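Long-range contacts in translation initiation factor eIF2B subunit delta (PDB 5B04), which serves as a subunit of eIF2B, the complex that catalyses the exchange of GDP for GTP on the gamma subunit of eIF2: residues G[270-275]-G[295-300]; G[303-308]-G[321-326]. All blocks are in the same frame, centred on the assembly; numbering follows the deposited sequence.

How the interactions relate
Followed from the N terminus, the chain runs up strand 269-274, back through helix 278-289 and up again in strand 294-300, where interaction 1 closes the first loop by backbone pairing. It then turns into helix 306-316 and strand 320-325, and interaction 2 closes the second loop by packing the loop and first turn leading into that helix on Tyr323 and Met325. The closures come in series, neither nesting nor crossing, with centres about 9 Å apart. Interaction 1 pairs strand 294-300 with 269-274 on one edge, and the bond from Val298 N to Thr322 O (2.8 Å) pairs it with 320-325 on the other, so it lies between them. Asp300 reaches into interaction 2.

Interaction 1: residues G[270-275]-G[295-300]; sequences VILTYL and RVVVVD
The beta-alpha-beta unit built from strand 269-274, helix 278-289 and strand 294-300 brings residues 270-274 beside 295-299 as parallel neighbours in a Rossmann-like sheet. Five backbone hydrogen bonds give the evidence. Ile271 N donates to Arg295 O and its own O accepts from Val297 N; Thr273 likewise gives to Val297 O (2.9 Å from Thr273 N) and accepts from Val299 N. The ladder ends beyond the strand, where Leu275 N meets Val299 O at 3.0 Å in an almost straight bond (176°). The strand axes differ in direction by 28°.

Val270, Leu272, Tyr274, Arg295, Val297 and Val299 share one face. The Arg295 side chain starts with CG between its backbone N and carbonyl carbon (chi1 59°), then runs extended to NE alongside Val270. Val270 CG1 lies 3.9 Å above the guanidinium plane, over its centre, while Val270 CG2 touches Arg295 NE at 3.5 Å. An alanine in place of Arg295 would probably leave both Val270 methyls without this cover and Glu335 without its salt-bridge partner. Farther along, Leu272 CD2 meets Val299 CG2 at 3.7 Å, and Tyr274 CD1 lies 3.8 Å from Val299 CG1. On the opposite face, Thr273 CG2 packs on Val296 CG1 at 3.6 Å.

Strand 338-342 pairs with 270-274 on its other edge, and strand 320-325 flanks 295-300. Helix 358-367 packs on Leu272, Tyr274 and Val299, whereas helix 306-316 lies against Val296 and Val298 on the reverse face.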
ATOM      1  N   VAL G 270     -19.237 -12.034  24.362  1.00 62.85           N
ATOM      2  CA  VAL G 270     -18.043 -11.419  24.921  1.00 65.14           C
ATOM      3  C   VAL G 270     -17.772 -10.133  24.149  1.00 60.55           C
ATOM      4  O   VAL G 270     -17.253 -10.162  23.033  1.00 55.28           O
ATOM      5  CB  VAL G 270     -16.825 -12.354  24.854  1.00 56.05           C
ATOM      6  CG1 VAL G 270     -15.597 -11.668  25.426  1.00 55.68           C
ATOM      7  CG2 VAL G 270     -17.111 -13.648  25.599  1.00 43.76           C
ATOM      8  N   ILE G 271     -18.139  -9.008  24.751  1.00 57.86           N
ATOM      9  CA  ILE G 271     -18.169  -7.731  24.049  1.00 44.98           C
ATOM     10  C   ILE G 271     -16.935  -6.875  24.318  1.00 44.15           C
ATOM     11  O   ILE G 271     -16.527  -6.698  25.465  1.00 54.54           O
ATOM     12  CB  ILE G 271     -19.432  -6.940  24.431  1.00 57.64           C
ATOM     13  CG1 ILE G 271     -20.680  -7.728  24.028  1.00 65.70           C
ATOM     14  CG2 ILE G 271     -19.430  -5.568  23.783  1.00 56.69           C
ATOM     15  CD1 ILE G 271     -21.974  -7.076  24.440  1.00 72.13           C
ATOM     16  N   LEU G 272     -16.347  -6.345  23.250  1.00 47.12           N
ATOM     17  CA  LEU G 272     -15.156  -5.513  23.363  1.00 49.76           C
ATOM     18  C   LEU G 272     -15.496  -4.033  23.235  1.00 54.59           C
ATOM     19  O   LEU G 272     -16.012  -3.590  22.210  1.00 56.99           O
ATOM     20  CB  LEU G 272     -14.126  -5.911  22.299  1.00 47.02           C
ATOM     21  CG  LEU G 272     -12.672  -5.438  22.434  1.00 48.98           C
ATOM     22  CD1 LEU G 272     -11.759  -6.345  21.630  1.00 51.95           C
ATOM     23  CD2 LEU G 272     -12.488  -3.992  21.986  1.00 49.88           C
ATOM     24  N   THR G 273     -15.120  -3.260  24.232  1.00 49.98           N
ATOM     25  CA  THR G 273     -15.235  -1.834  24.139  1.00 60.96           C
ATOM     26  C   THR G 273     -13.872  -1.256  24.314  1.00 58.44           C
ATOM     27  O   THR G 273     -13.126  -1.744  25.113  1.00 49.62           O
ATOM     28  CB  THR G 273     -16.095  -1.279  25.243  1.00 58.00           C
ATOM     29  OG1 THR G 273     -16.024   0.144  25.209  1.00 60.04           O
ATOM     30  CG2 THR G 273     -15.588  -1.746  26.538  1.00 54.94           C
ATOM     31  N   TYR G 274     -13.551  -0.217  23.567  1.00 52.88           N
ATOM     32  CA  TYR G 274     -12.237   0.368  23.628  1.00 54.14           C
ATOM     33  C   TYR G 274     -12.381   1.683  24.354  1.00 48.60           C
ATOM     34  O   TYR G 274     -13.289   2.423  24.127  1.00 63.14           O
ATOM     35  CB  TYR G 274     -11.667   0.393  22.227  1.00 40.41           C
ATOM     36  CG  TYR G 274     -10.395   1.148  22.050  1.00 44.10           C
ATOM     37  CD1 TYR G 274      -9.314   0.928  22.851  1.00 59.89           C
ATOM     38  CD2 TYR G 274     -10.275   2.057  21.068  1.00 45.52           C
ATOM     39  CE1 TYR G 274      -8.152   1.623  22.672  1.00 57.80           C
ATOM     40  CE2 TYR G 274      -9.126   2.755  20.892  1.00 51.46           C
ATOM     41  CZ  TYR G 274      -8.074   2.528  21.694  1.00 55.92           C
ATOM     42  OH  TYR G 274      -6.944   3.230  21.482  1.00 56.77           O
ATOM     43  N   LEU G 275     -11.443   1.975  25.225  1.00 54.48           N
ATOM     44  CA  LEU G 275     -11.430   3.221  25.939  1.00 57.98           C
ATOM     45  C   LEU G 275     -12.601   3.551  26.848  1.00 63.03           C
ATOM     46  O   LEU G 275     -12.972   2.749  27.658  1.00 74.07           O
ATOM     47  CB  LEU G 275     -11.058   4.264  24.935  1.00 52.04           C
ATOM     48  CG  LEU G 275      -9.650   3.953  24.464  1.00 54.00           C
ATOM     49  CD1 LEU G 275      -9.229   4.875  23.357  1.00 45.65           C
ATOM     50  CD2 LEU G 275      -8.683   4.089  25.602  1.00 62.43           C
ATOM     51  N   ARG G 295     -20.076 -10.799  29.158  1.00 58.46           N
ATOM     52  CA  ARG G 295     -18.939 -10.176  29.818  1.00 63.45           C
ATOM     53  C   ARG G 295     -18.269  -9.189  28.871  1.00 66.22           C
ATOM     54  O   ARG G 295     -18.358  -9.326  27.650  1.00 56.81           O
ATOM     55  CB  ARG G 295     -17.940 -11.227  30.309  1.00 58.24           C
ATOM     56  CG  ARG G 295     -17.361 -12.128  29.233  1.00 60.77           C
ATOM     57  CD  ARG G 295     -16.417 -13.148  29.855  1.00 46.11           C
ATOM     58  NE  ARG G 295     -15.921 -14.121  28.887  1.00 46.37           N
ATOM     59  CZ  ARG G 295     -14.703 -14.089  28.354  1.00 57.22           C
ATOM     60  NH1 ARG G 295     -13.853 -13.129  28.696  1.00 44.66           N
ATOM     61  NH2 ARG G 295     -14.334 -15.016  27.481  1.00 55.82           N
ATOM     62  N   VAL G 296     -17.609  -8.188  29.442  1.00 55.92           N
ATOM     63  CA  VAL G 296     -17.024  -7.109  28.658  1.00 48.48           C
ATOM     64  C   VAL G 296     -15.501  -7.181  28.636  1.00 50.41           C
ATOM     65  O   VAL G 296     -14.867  -7.411  29.664  1.00 56.04           O
ATOM     66  CB  VAL G 296     -17.457  -5.730  29.204  1.00 52.77           C
ATOM     67  CG1 VAL G 296     -16.794  -4.605  28.422  1.00 45.10           C
ATOM     68  CG2 VAL G 296     -18.969  -5.594  29.161  1.00 66.54           C
ATOM     69  N   VAL G 297     -14.919  -6.994  27.457  1.00 47.07           N
ATOM     70  CA  VAL G 297     -13.475  -6.860  27.337  1.00 36.78           C
ATOM     71  C   VAL G 297     -13.112  -5.402  27.094  1.00 43.53           C
ATOM     72  O   VAL G 297     -13.485  -4.822  26.074  1.00 57.29           O
ATOM     73  CB  VAL G 297     -12.907  -7.723  26.201  1.00 41.78           C
ATOM     74  CG1 VAL G 297     -11.438  -7.403  25.982  1.00 43.31           C
ATOM     75  CG2 VAL G 297     -13.098  -9.198  26.511  1.00 35.32           C
ATOM     76  N   VAL G 298     -12.394  -4.809  28.041  1.00 54.98           N
ATOM     77  CA  VAL G 298     -11.990  -3.414  27.927  1.00 43.33           C
ATOM     78  C   VAL G 298     -10.553  -3.298  27.437  1.00 48.27           C
ATOM     79  O   VAL G 298      -9.624  -3.780  28.085  1.00 52.50           O
ATOM     80  CB  VAL G 298     -12.125  -2.673  29.268  1.00 43.95           C
ATOM     81  CG1 VAL G 298     -11.581  -1.258  29.148  1.00 46.36           C
ATOM     82  CG2 VAL G 298     -13.577  -2.657  29.720  1.00 54.11           C
ATOM     83  N   VAL G 299     -10.378  -2.659  26.285  1.00 55.97           N
ATOM     84  CA  VAL G 299      -9.052  -2.432  25.726  1.00 47.15           C
ATOM     85  C   VAL G 299      -8.607  -0.998  25.989  1.00 45.48           C
ATOM     86  O   VAL G 299      -9.297  -0.049  25.617  1.00 43.67           O
ATOM     87  CB  VAL G 299      -9.019  -2.713  24.212  1.00 48.21           C
ATOM     88  CG1 VAL G 299      -7.662  -2.355  23.635  1.00 47.90           C
ATOM     89  CG2 VAL G 299      -9.352  -4.171  23.937  1.00 52.63           C
ATOM     90  N   ASP G 300      -7.456  -0.847  26.634  1.00 45.20           N
ATOM     91  CA  ASP G 300      -6.948   0.472  26.988  1.00 33.43           C
ATOM     92  C   ASP G 300      -5.719   0.825  26.159  1.00 42.42           C
ATOM     93  O   ASP G 300      -5.212  -0.006  25.404  1.00 46.43           O
ATOM     94  CB  ASP G 300      -6.613   0.529  28.479  1.00 50.35           C
ATOM     95  CG  ASP G 300      -6.819   1.908  29.071  1.00 61.65           C
ATOM     96  OD1 ASP G 300      -6.889   2.887  28.298  1.00 57.16           O
ATOM     97  OD2 ASP G 300      -6.918   2.011  30.312  1.00 64.44           O
TER

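Interaction 2: residues G[303-308]-G[321-326]; sequences PEFEGR and CTYVMI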
ATOM      1  N   PRO G 303      -1.367   7.496  25.981  1.00 59.65           N
ATOM      2  CA  PRO G 303      -0.676   7.903  27.214  1.00 67.99           C
ATOM      3  C   PRO G 303      -1.559   7.860  28.461  1.00 73.70           C
ATOM      4  O   PRO G 303      -1.173   7.231  29.443  1.00 82.43           O
ATOM      5  CB  PRO G 303      -0.234   9.337  26.908  1.00 68.79           C
ATOM      6  CG  PRO G 303      -1.208   9.825  25.910  1.00 88.44           C
ATOM      7  CD  PRO G 303      -1.596   8.639  25.081  1.00 70.45           C
ATOM      8  N   GLU G 304      -2.709   8.528  28.434  1.00 63.80           N
ATOM      9  CA  GLU G 304      -3.648   8.433  29.545  1.00 77.98           C
ATOM     10  C   GLU G 304      -4.533   7.214  29.326  1.00 63.32           C
ATOM     11  O   GLU G 304      -4.802   6.828  28.190  1.00 87.80           O
ATOM     12  CB  GLU G 304      -4.492   9.705  29.684  1.00 89.78           C
ATOM     13  CG  GLU G 304      -5.543   9.899  28.606  1.00 91.83           C
ATOM     14  CD  GLU G 304      -4.947  10.317  27.279  1.00110.69           C
ATOM     15  OE1 GLU G 304      -3.862  10.936  27.285  1.00118.37           O
ATOM     16  OE2 GLU G 304      -5.563  10.028  26.231  1.00111.34           O
ATOM     17  N   PHE G 305      -4.981   6.608  30.419  1.00 47.63           N
ATOM     18  CA  PHE G 305      -5.661   5.323  30.342  1.00 50.81           C
ATOM     19  C   PHE G 305      -7.149   5.451  30.657  1.00 64.88           C
ATOM     20  O   PHE G 305      -7.577   5.208  31.786  1.00 75.38           O
ATOM     21  CB  PHE G 305      -4.997   4.325  31.294  1.00 66.52           C
ATOM     22  CG  PHE G 305      -3.510   4.184  31.093  1.00 56.07           C
ATOM     23  CD1 PHE G 305      -2.626   5.076  31.684  1.00 51.56           C
ATOM     24  CD2 PHE G 305      -2.996   3.159  30.316  1.00 58.02           C
ATOM     25  CE1 PHE G 305      -1.261   4.949  31.501  1.00 60.30           C
ATOM     26  CE2 PHE G 305      -1.630   3.027  30.130  1.00 53.54           C
ATOM     27  CZ  PHE G 305      -0.764   3.925  30.723  1.00 53.14           C
ATOM     28  N   GLU G 306      -7.932   5.828  29.651  1.00 63.41           N
ATOM     29  CA  GLU G 306      -9.368   6.026  29.824  1.00 56.32           C
ATOM     30  C   GLU G 306     -10.106   4.713  30.056  1.00 49.44           C
ATOM     31  O   GLU G 306     -11.199   4.700  30.621  1.00 60.61           O
ATOM     32  CB  GLU G 306      -9.967   6.741  28.611  1.00 64.21           C
ATOM     33  CG  GLU G 306      -9.599   8.211  28.499  1.00 79.58           C
ATOM     34  CD  GLU G 306      -8.479   8.458  27.509  1.00 94.22           C
ATOM     35  OE1 GLU G 306      -7.649   7.545  27.307  1.00 80.01           O
ATOM     36  OE2 GLU G 306      -8.429   9.564  26.930  1.00 84.56           O
ATOM     37  N   GLY G 307      -9.507   3.611  29.615  1.00 48.57           N
ATOM     38  CA  GLY G 307     -10.103   2.299  29.790  1.00 53.12           C
ATOM     39  C   GLY G 307     -10.282   1.942  31.253  1.00 61.96           C
ATOM     40  O   GLY G 307     -11.127   1.116  31.600  1.00 67.82           O
ATOM     41  N   ARG G 308      -9.485   2.568  32.113  1.00 59.23           N
ATOM     42  CA  ARG G 308      -9.606   2.371  33.552  1.00 53.08           C
ATOM     43  C   ARG G 308     -10.904   2.975  34.066  1.00 57.41           C
ATOM     44  O   ARG G 308     -11.618   2.353  34.853  1.00 70.53           O
ATOM     45  CB  ARG G 308      -8.414   2.984  34.286  1.00 58.20           C
ATOM     46  CG  ARG G 308      -7.074   2.430  33.851  1.00 69.65           C
ATOM     47  CD  ARG G 308      -6.104   2.356  35.015  1.00 73.62           C
ATOM     48  NE  ARG G 308      -4.786   1.903  34.583  1.00 69.23           N
ATOM     49  CZ  ARG G 308      -3.779   2.717  34.289  1.00 63.46           C
ATOM     50  NH1 ARG G 308      -3.933   4.030  34.396  1.00 70.69           N
ATOM     51  NH2 ARG G 308      -2.615   2.218  33.898  1.00 70.78           N
ATOM     52  N   CYS G 321     -15.758  -8.331  33.694  1.00 56.49           N
ATOM     53  CA  CYS G 321     -14.852  -7.575  32.835  1.00 52.23           C
ATOM     54  C   CYS G 321     -13.436  -8.138  32.749  1.00 54.78           C
ATOM     55  O   CYS G 321     -12.892  -8.654  33.726  1.00 64.78           O
ATOM     56  CB  CYS G 321     -14.782  -6.122  33.310  1.00 50.60           C
ATOM     57  SG  CYS G 321     -16.286  -5.163  33.036  1.00 67.45           S
ATOM     58  N   THR G 322     -12.850  -8.026  31.561  1.00 44.86           N
ATOM     59  CA  THR G 322     -11.444  -8.342  31.339  1.00 42.70           C
ATOM     60  C   THR G 322     -10.736  -7.077  30.860  1.00 51.93           C
ATOM     61  O   THR G 322     -11.297  -6.304  30.084  1.00 59.51           O
ATOM     62  CB  THR G 322     -11.267  -9.480  30.312  1.00 43.05           C
ATOM     63  OG1 THR G 322     -11.916 -10.664  30.791  1.00 54.83           O
ATOM     64  CG2 THR G 322      -9.793  -9.782  30.082  1.00 53.66           C
ATOM     65  N   TYR G 323      -9.511  -6.859  31.330  1.00 53.72           N
ATOM     66  CA  TYR G 323      -8.791  -5.626  31.038  1.00 48.30           C
ATOM     67  C   TYR G 323      -7.417  -5.899  30.430  1.00 48.57           C
ATOM     68  O   TYR G 323      -6.567  -6.532  31.055  1.00 60.46           O
ATOM     69  CB  TYR G 323      -8.651  -4.795  32.316  1.00 55.10           C
ATOM     70  CG  TYR G 323      -7.970  -3.458  32.136  1.00 55.31           C
ATOM     71  CD1 TYR G 323      -8.665  -2.363  31.640  1.00 55.11           C
ATOM     72  CD2 TYR G 323      -6.637  -3.284  32.486  1.00 54.22           C
ATOM     73  CE1 TYR G 323      -8.047  -1.135  31.484  1.00 58.79           C
ATOM     74  CE2 TYR G 323      -6.014  -2.063  32.333  1.00 45.10           C
ATOM     75  CZ  TYR G 323      -6.720  -0.992  31.832  1.00 48.53           C
ATOM     76  OH  TYR G 323      -6.094   0.223  31.682  1.00 44.51           O
ATOM     77  N   VAL G 324      -7.209  -5.422  29.205  1.00 47.98           N
ATOM     78  CA  VAL G 324      -5.934  -5.594  28.512  1.00 46.59           C
ATOM     79  C   VAL G 324      -5.512  -4.310  27.807  1.00 47.29           C
ATOM     80  O   VAL G 324      -6.341  -3.441  27.534  1.00 46.45           O
ATOM     81  CB  VAL G 324      -5.996  -6.729  27.465  1.00 44.30           C
ATOM     82  CG1 VAL G 324      -6.242  -8.074  28.134  1.00 41.52           C
ATOM     83  CG2 VAL G 324      -7.067  -6.436  26.425  1.00 46.52           C
ATOM     84  N   MET G 325      -4.221  -4.193  27.511  1.00 56.44           N
ATOM     85  CA  MET G 325      -3.729  -3.076  26.712  1.00 48.61           C
ATOM     86  C   MET G 325      -3.894  -3.392  25.231  1.00 54.91           C
ATOM     87  O   MET G 325      -4.054  -4.553  24.851  1.00 52.16           O
ATOM     88  CB  MET G 325      -2.265  -2.771  27.030  1.00 49.42           C
ATOM     89  CG  MET G 325      -2.020  -2.302  28.453  1.00 44.19           C
ATOM     90  SD  MET G 325      -3.076  -0.922  28.927  1.00 61.11           S
ATOM     91  CE  MET G 325      -2.477   0.348  27.826  1.00 47.29           C
ATOM     92  N   ILE G 326      -3.843  -2.357  24.398  1.00 48.78           N
ATOM     93  CA  ILE G 326      -4.060  -2.509  22.962  1.00 41.70           C
ATOM     94  C   ILE G 326      -2.987  -3.395  22.321  1.00 51.93           C
ATOM     95  O   ILE G 326      -3.180  -3.930  21.229  1.00 61.74           O
ATOM     96  CB  ILE G 326      -4.096  -1.131  22.255  1.00 50.74           C
ATOM     97  CG1 ILE G 326      -4.691  -1.252  20.850  1.00 57.08           C
ATOM     98  CG2 ILE G 326      -2.711  -0.499  22.225  1.00 49.95           C
ATOM     99  CD1 ILE G 326      -4.929   0.078  20.170  1.00 47.99           C
TER
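Tyr323 holds CG anti to its backbone N (chi1 -178°), on a bond from the backbone that already points toward residues 303-308, while Met325 is bent at chi2 and again at chi3 (-65°), which sets its terminal methyl against Phe305. The phenol of Tyr323 lies against the first turn of helix 306-316. There Gly307 presents its backbone to the edge of the ring, with Gly307 C 3.8 Å from Tyr323 CE1. At the phenol tip, Tyr323 OH is 3.2 Å from Arg308 CG and 3.6 Å from Arg308 NE, with the guanidinium and ring planes 38° apart.

Phe305 and Met325 side chains cross at about a right angle. Met325 CE approaches the Phe305 ring in its plane, at the edge, 3.6 Å from Phe305 CE2. The sulfur also stays near the rim: Met325 SD lies 5.4 Å from the centroid of the Phe305 ring, an edge-on Met-aromatic contact. Arg308 NH2 lies 3.5 Å above the Phe305 ring plane, over the centre, and also makes a weak hydrogen bond to Ile342 O of the beta subunit. Cys321, Thr322 and Tyr323 pair with a parallel strand of that same subunit, carrying the sheet across the interface.

Between these two segments the contact is mainly van der Waals, and its polar fastening comes from strand 294-300. Asp300 uses OD2 to bond Tyr323 OH and OD1 to accept from Gly307 N, thereby tying the phenol to the helix start. The nearby helix N terminus and Arg308 would probably favour the charged form of that carboxylate.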